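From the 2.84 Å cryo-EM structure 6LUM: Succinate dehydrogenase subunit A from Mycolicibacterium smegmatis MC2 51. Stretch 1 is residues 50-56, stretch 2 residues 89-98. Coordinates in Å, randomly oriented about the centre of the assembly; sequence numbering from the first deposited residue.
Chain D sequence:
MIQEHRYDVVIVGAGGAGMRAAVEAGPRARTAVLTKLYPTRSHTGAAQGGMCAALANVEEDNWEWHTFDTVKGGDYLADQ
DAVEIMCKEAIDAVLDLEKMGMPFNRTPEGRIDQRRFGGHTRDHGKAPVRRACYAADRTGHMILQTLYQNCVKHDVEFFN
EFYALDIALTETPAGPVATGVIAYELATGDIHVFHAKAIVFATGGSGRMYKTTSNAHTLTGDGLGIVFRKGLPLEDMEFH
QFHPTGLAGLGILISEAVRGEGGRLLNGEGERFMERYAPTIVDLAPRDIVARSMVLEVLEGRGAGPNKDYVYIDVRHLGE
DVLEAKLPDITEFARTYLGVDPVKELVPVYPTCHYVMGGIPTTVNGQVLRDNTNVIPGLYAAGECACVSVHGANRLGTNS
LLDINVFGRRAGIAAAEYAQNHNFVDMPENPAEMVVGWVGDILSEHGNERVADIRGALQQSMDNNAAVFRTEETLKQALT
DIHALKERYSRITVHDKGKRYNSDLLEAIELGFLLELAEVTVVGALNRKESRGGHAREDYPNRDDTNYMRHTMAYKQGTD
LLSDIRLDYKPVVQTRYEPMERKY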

ATOM      1  N   GLY D  50     -24.063 -17.939  27.200  1.00 22.17           N
ATOM      2  CA  GLY D  50     -24.191 -17.603  25.802  1.00 22.17           C
ATOM      3  C   GLY D  50     -24.793 -16.231  25.581  1.00 22.17           C
ATOM      4  O   GLY D  50     -24.997 -15.440  26.501  1.00 22.17           O
ATOM      5  N   MET D  51     -25.073 -15.951  24.316  1.00 26.81           N
ATOM      6  CA  MET D  51     -25.746 -14.737  23.883  1.00 26.81           C
ATOM      7  C   MET D  51     -26.982 -15.160  23.107  1.00 26.81           C
ATOM      8  O   MET D  51     -26.866 -15.846  22.092  1.00 26.81           O
ATOM      9  N   CYS D  52     -28.162 -14.800  23.596  1.00 29.45           N
ATOM     10  CA  CYS D  52     -29.388 -15.373  23.057  1.00 29.45           C
ATOM     11  C   CYS D  52     -29.934 -14.533  21.913  1.00 29.45           C
ATOM     12  O   CYS D  52     -29.947 -13.305  21.977  1.00 29.45           O
ATOM     13  N   ALA D  53     -30.375 -15.213  20.861  1.00 34.41           N
ATOM     14  CA  ALA D  53     -31.009 -14.576  19.719  1.00 34.41           C
ATOM     15  C   ALA D  53     -31.847 -15.622  19.010  1.00 34.41           C
ATOM     16  O   ALA D  53     -31.535 -16.813  19.052  1.00 34.41           O
ATOM     17  N   ALA D  54     -32.920 -15.167  18.366  1.00 34.33           N
ATOM     18  CA  ALA D  54     -33.830 -16.063  17.658  1.00 34.33           C
ATOM     19  C   ALA D  54     -33.351 -16.200  16.218  1.00 34.33           C
ATOM     20  O   ALA D  54     -33.859 -15.570  15.291  1.00 34.33           O
ATOM     21  N   LEU D  55     -32.335 -17.041  16.038  1.00 37.31           N
ATOM     22  CA  LEU D  55     -31.805 -17.332  14.713  1.00 37.31           C
ATOM     23  C   LEU D  55     -32.477 -18.531  14.070  1.00 37.31           C
ATOM     24  O   LEU D  55     -32.613 -18.569  12.843  1.00 37.31           O
ATOM     25  N   ALA D  56     -32.887 -19.514  14.872  1.00 39.08           N
ATOM     26  CA  ALA D  56     -33.541 -20.726  14.387  1.00 39.08           C
ATOM     27  C   ALA D  56     -32.654 -21.457  13.374  1.00 39.08           C
ATOM     28  O   ALA D  56     -32.953 -21.551  12.184  1.00 39.08           O
ATOM     29  N   GLU D  89     -33.536  -6.528  16.675  1.00 33.17           N
ATOM     30  CA  GLU D  89     -32.176  -6.185  16.296  1.00 33.17           C
ATOM     31  C   GLU D  89     -31.160  -7.180  16.829  1.00 33.17           C
ATOM     32  O   GLU D  89     -30.003  -7.150  16.407  1.00 33.17           O
ATOM     33  N   ALA D  90     -31.574  -8.060  17.736  1.00 30.31           N
ATOM     34  CA  ALA D  90     -30.668  -9.037  18.316  1.00 30.31           C
ATOM     35  C   ALA D  90     -30.218 -10.035  17.280  1.00 30.31           C
ATOM     36  O   ALA D  90     -29.057 -10.474  17.283  1.00 30.31           O
ATOM     37  N   ILE D  91     -31.140 -10.434  16.410  1.00 32.60           N
ATOM     38  CA  ILE D  91     -30.737 -11.344  15.327  1.00 32.60           C
ATOM     39  C   ILE D  91     -29.520 -10.792  14.583  1.00 32.60           C
ATOM     40  O   ILE D  91     -28.473 -11.450  14.464  1.00 32.60           O
ATOM     41  N   ASP D  92     -29.626  -9.555  14.102  1.00 32.02           N
ATOM     42  CA  ASP D  92     -28.553  -8.973  13.309  1.00 32.02           C
ATOM     43  C   ASP D  92     -27.350  -8.605  14.169  1.00 32.02           C
ATOM     44  O   ASP D  92     -26.229  -8.546  13.661  1.00 32.02           O
ATOM     45  N   ALA D  93     -27.545  -8.382  15.469  1.00 26.95           N
ATOM     46  CA  ALA D  93     -26.404  -8.165  16.356  1.00 26.95           C
ATOM     47  C   ALA D  93     -25.511  -9.396  16.414  1.00 26.95           C
ATOM     48  O   ALA D  93     -24.287  -9.301  16.247  1.00 26.95           O
ATOM     49  N   VAL D  94     -26.108 -10.567  16.648  1.00 23.00           N
ATOM     50  CA  VAL D  94     -25.318 -11.797  16.654  1.00 23.00           C
ATOM     51  C   VAL D  94     -24.675 -12.028  15.296  1.00 23.00           C
ATOM     52  O   VAL D  94     -23.501 -12.410  15.202  1.00 23.00           O
ATOM     53  N   LEU D  95     -25.426 -11.798  14.218  1.00 26.24           N
ATOM     54  CA  LEU D  95     -24.850 -12.030  12.896  1.00 26.24           C
ATOM     55  C   LEU D  95     -23.671 -11.104  12.625  1.00 26.24           C
ATOM     56  O   LEU D  95     -22.682 -11.516  12.014  1.00 26.24           O
ATOM     57  N   ASP D  96     -23.738  -9.854  13.075  1.00 25.98           N
ATOM     58  CA  ASP D  96     -22.621  -8.956  12.810  1.00 25.98           C
ATOM     59  C   ASP D  96     -21.424  -9.248  13.696  1.00 25.98           C
ATOM     60  O   ASP D  96     -20.284  -9.029  13.278  1.00 25.98           O
ATOM     61  N   LEU D  97     -21.648  -9.726  14.918  1.00 21.75           N
ATOM     62  CA  LEU D  97     -20.524 -10.226  15.700  1.00 21.75           C
ATOM     63  C   LEU D  97     -19.828 -11.358  14.965  1.00 21.75           C
ATOM     64  O   LEU D  97     -18.599 -11.387  14.867  1.00 21.75           O
ATOM     65  N   GLU D  98     -20.605 -12.295  14.420  1.00 24.57           N
ATOM     66  CA  GLU D  98     -20.002 -13.405  13.688  1.00 24.57           C
ATOM     67  C   GLU D  98     -19.279 -12.925  12.438  1.00 24.57           C
ATOM     68  O   GLU D  98     -18.261 -13.498  12.043  1.00 24.57           O
TER

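The segment from Met51 to Leu55 packs against one side of the helical stretch 89-98, part of a longer helix, through an apolar contact, with no hydrogen bond between the two stretches. Val94 occupies its middle. The CA-to-CB bond of Val94 points toward stretch 1, and its t rotamer (chi1 167°) places Val94 CG2 3.7 Å from Ala53 CB and 3.8 Å from Met51 SD, while Val94 CG1 lies 4.0 Å from Leu55 CD1. Met51 also points toward the helix. With chi1 and chi2 both t, its chain is extended as far as the sulfur; chi3, at 31°, lies between wells and leaves Met51 CE 3.6 Å from Leu97 CD1, one helical turn beyond Val94. Ala53 brings the backbones closest, its CA 5.5 Å from Ile91 CA, and its small side chain fits against the helix with CB 3.9 Å from Ala90 O.

Leu55 starts sideways, but its m,t conformation carries the branched end closer, so that Leu55 CD2 approaches Ile91 CG2 at 3.8 Å and Leu95 CD2 at 3.9 Å. Ile91, with chi1 m and chi2 off-well at 92°, sets CG1 only 3.2 Å from Ala54 O, a tight van der Waals approach. The CA-to-CB bonds of Cys52 (p) and Asp92 (t) point away, and neither residue makes a contact; the interface combines apolar side chains with the carbonyl oxygens of Ala54 and Ala90.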

ATOM      1  CB  MET D  51     -24.815 -13.896  23.019  1.00 26.81           C
ATOM      2  CG  MET D  51     -25.489 -12.787  22.277  1.00 26.81           C
ATOM      3  SD  MET D  51     -24.298 -11.790  21.378  1.00 26.81           S
ATOM      4  CE  MET D  51     -23.077 -13.038  21.024  1.00 26.81           C
ATOM      5  CB  CYS D  52     -30.449 -15.520  24.146  1.00 29.45           C
ATOM      6  SG  CYS D  52     -31.306 -14.008  24.593  1.00 29.45           S
ATOM      7  CB  ALA D  53     -29.985 -13.970  18.761  1.00 34.41           C
ATOM      8  CB  ALA D  54     -35.258 -15.546  17.736  1.00 34.33           C
ATOM      9  CB  LEU D  55     -30.300 -17.592  14.781  1.00 37.31           C
ATOM     10  CG  LEU D  55     -29.331 -16.478  15.171  1.00 37.31           C
ATOM     11  CD1 LEU D  55     -27.933 -17.040  15.263  1.00 37.31           C
ATOM     12  CD2 LEU D  55     -29.378 -15.345  14.169  1.00 37.31           C
ATOM     13  CB  ALA D  56     -34.916 -20.405  13.793  1.00 39.08           C
ATOM     14  CB  GLU D  89     -31.823  -4.782  16.786  1.00 33.17           C
ATOM     15  CG  GLU D  89     -32.717  -3.697  16.241  1.00 33.17           C
ATOM     16  CD  GLU D  89     -31.992  -2.379  16.070  1.00 33.17           C
ATOM     17  OE1 GLU D  89     -30.756  -2.354  16.240  1.00 33.17           O
ATOM     18  OE2 GLU D  89     -32.653  -1.367  15.763  1.00 33.17           O
ATOM     19  CB  ALA D  90     -31.363  -9.759  19.458  1.00 30.31           C
ATOM     20  CB  ILE D  91     -31.906 -11.613  14.366  1.00 32.60           C
ATOM     21  CG1 ILE D  91     -32.969 -12.487  15.027  1.00 32.60           C
ATOM     22  CG2 ILE D  91     -31.397 -12.271  13.114  1.00 32.60           C
ATOM     23  CD1 ILE D  91     -34.064 -11.723  15.703  1.00 32.60           C
ATOM     24  CB  ASP D  92     -29.076  -7.752  12.558  1.00 32.02           C
ATOM     25  CG  ASP D  92     -28.231  -7.395  11.351  1.00 32.02           C
ATOM     26  OD1 ASP D  92     -27.004  -7.605  11.378  1.00 32.02           O
ATOM     27  OD2 ASP D  92     -28.808  -6.902  10.358  1.00 32.02           O
ATOM     28  CB  ALA D  93     -26.889  -7.796  17.755  1.00 26.95           C
ATOM     29  CB  VAL D  94     -26.179 -12.998  17.074  1.00 23.00           C
ATOM     30  CG1 VAL D  94     -25.447 -14.279  16.780  1.00 23.00           C
ATOM     31  CG2 VAL D  94     -26.496 -12.920  18.535  1.00 23.00           C
ATOM     32  CB  LEU D  95     -25.912 -11.876  11.813  1.00 26.24           C
ATOM     33  CG  LEU D  95     -26.946 -12.998  11.744  1.00 26.24           C
ATOM     34  CD1 LEU D  95     -27.704 -12.920  10.441  1.00 26.24           C
ATOM     35  CD2 LEU D  95     -26.304 -14.356  11.911  1.00 26.24           C
ATOM     36  CB  ASP D  96     -23.031  -7.501  12.983  1.00 25.98           C
ATOM     37  CG  ASP D  96     -22.134  -6.558  12.207  1.00 25.98           C
ATOM     38  OD1 ASP D  96     -22.464  -5.359  12.109  1.00 25.98           O
ATOM     39  OD2 ASP D  96     -21.101  -7.019  11.681  1.00 25.98           O
ATOM     40  CB  LEU D  97     -20.993 -10.693  17.070  1.00 21.75           C
ATOM     41  CG  LEU D  97     -20.879  -9.692  18.202  1.00 21.75           C
ATOM     42  CD1 LEU D  97     -21.341 -10.364  19.444  1.00 21.75           C
ATOM     43  CD2 LEU D  97     -19.464  -9.219  18.348  1.00 21.75           C
ATOM     44  CB  GLU D  98     -21.062 -14.435  13.321  1.00 24.57           C
ATOM     45  CG  GLU D  98     -20.515 -15.819  13.102  1.00 24.57           C
ATOM     46  CD  GLU D  98     -19.830 -15.960  11.769  1.00 24.57           C
ATOM     47  OE1 GLU D  98     -20.169 -15.192  10.848  1.00 24.57           O
ATOM     48  OE2 GLU D  98     -18.948 -16.830  11.633  1.00 24.57           O
TER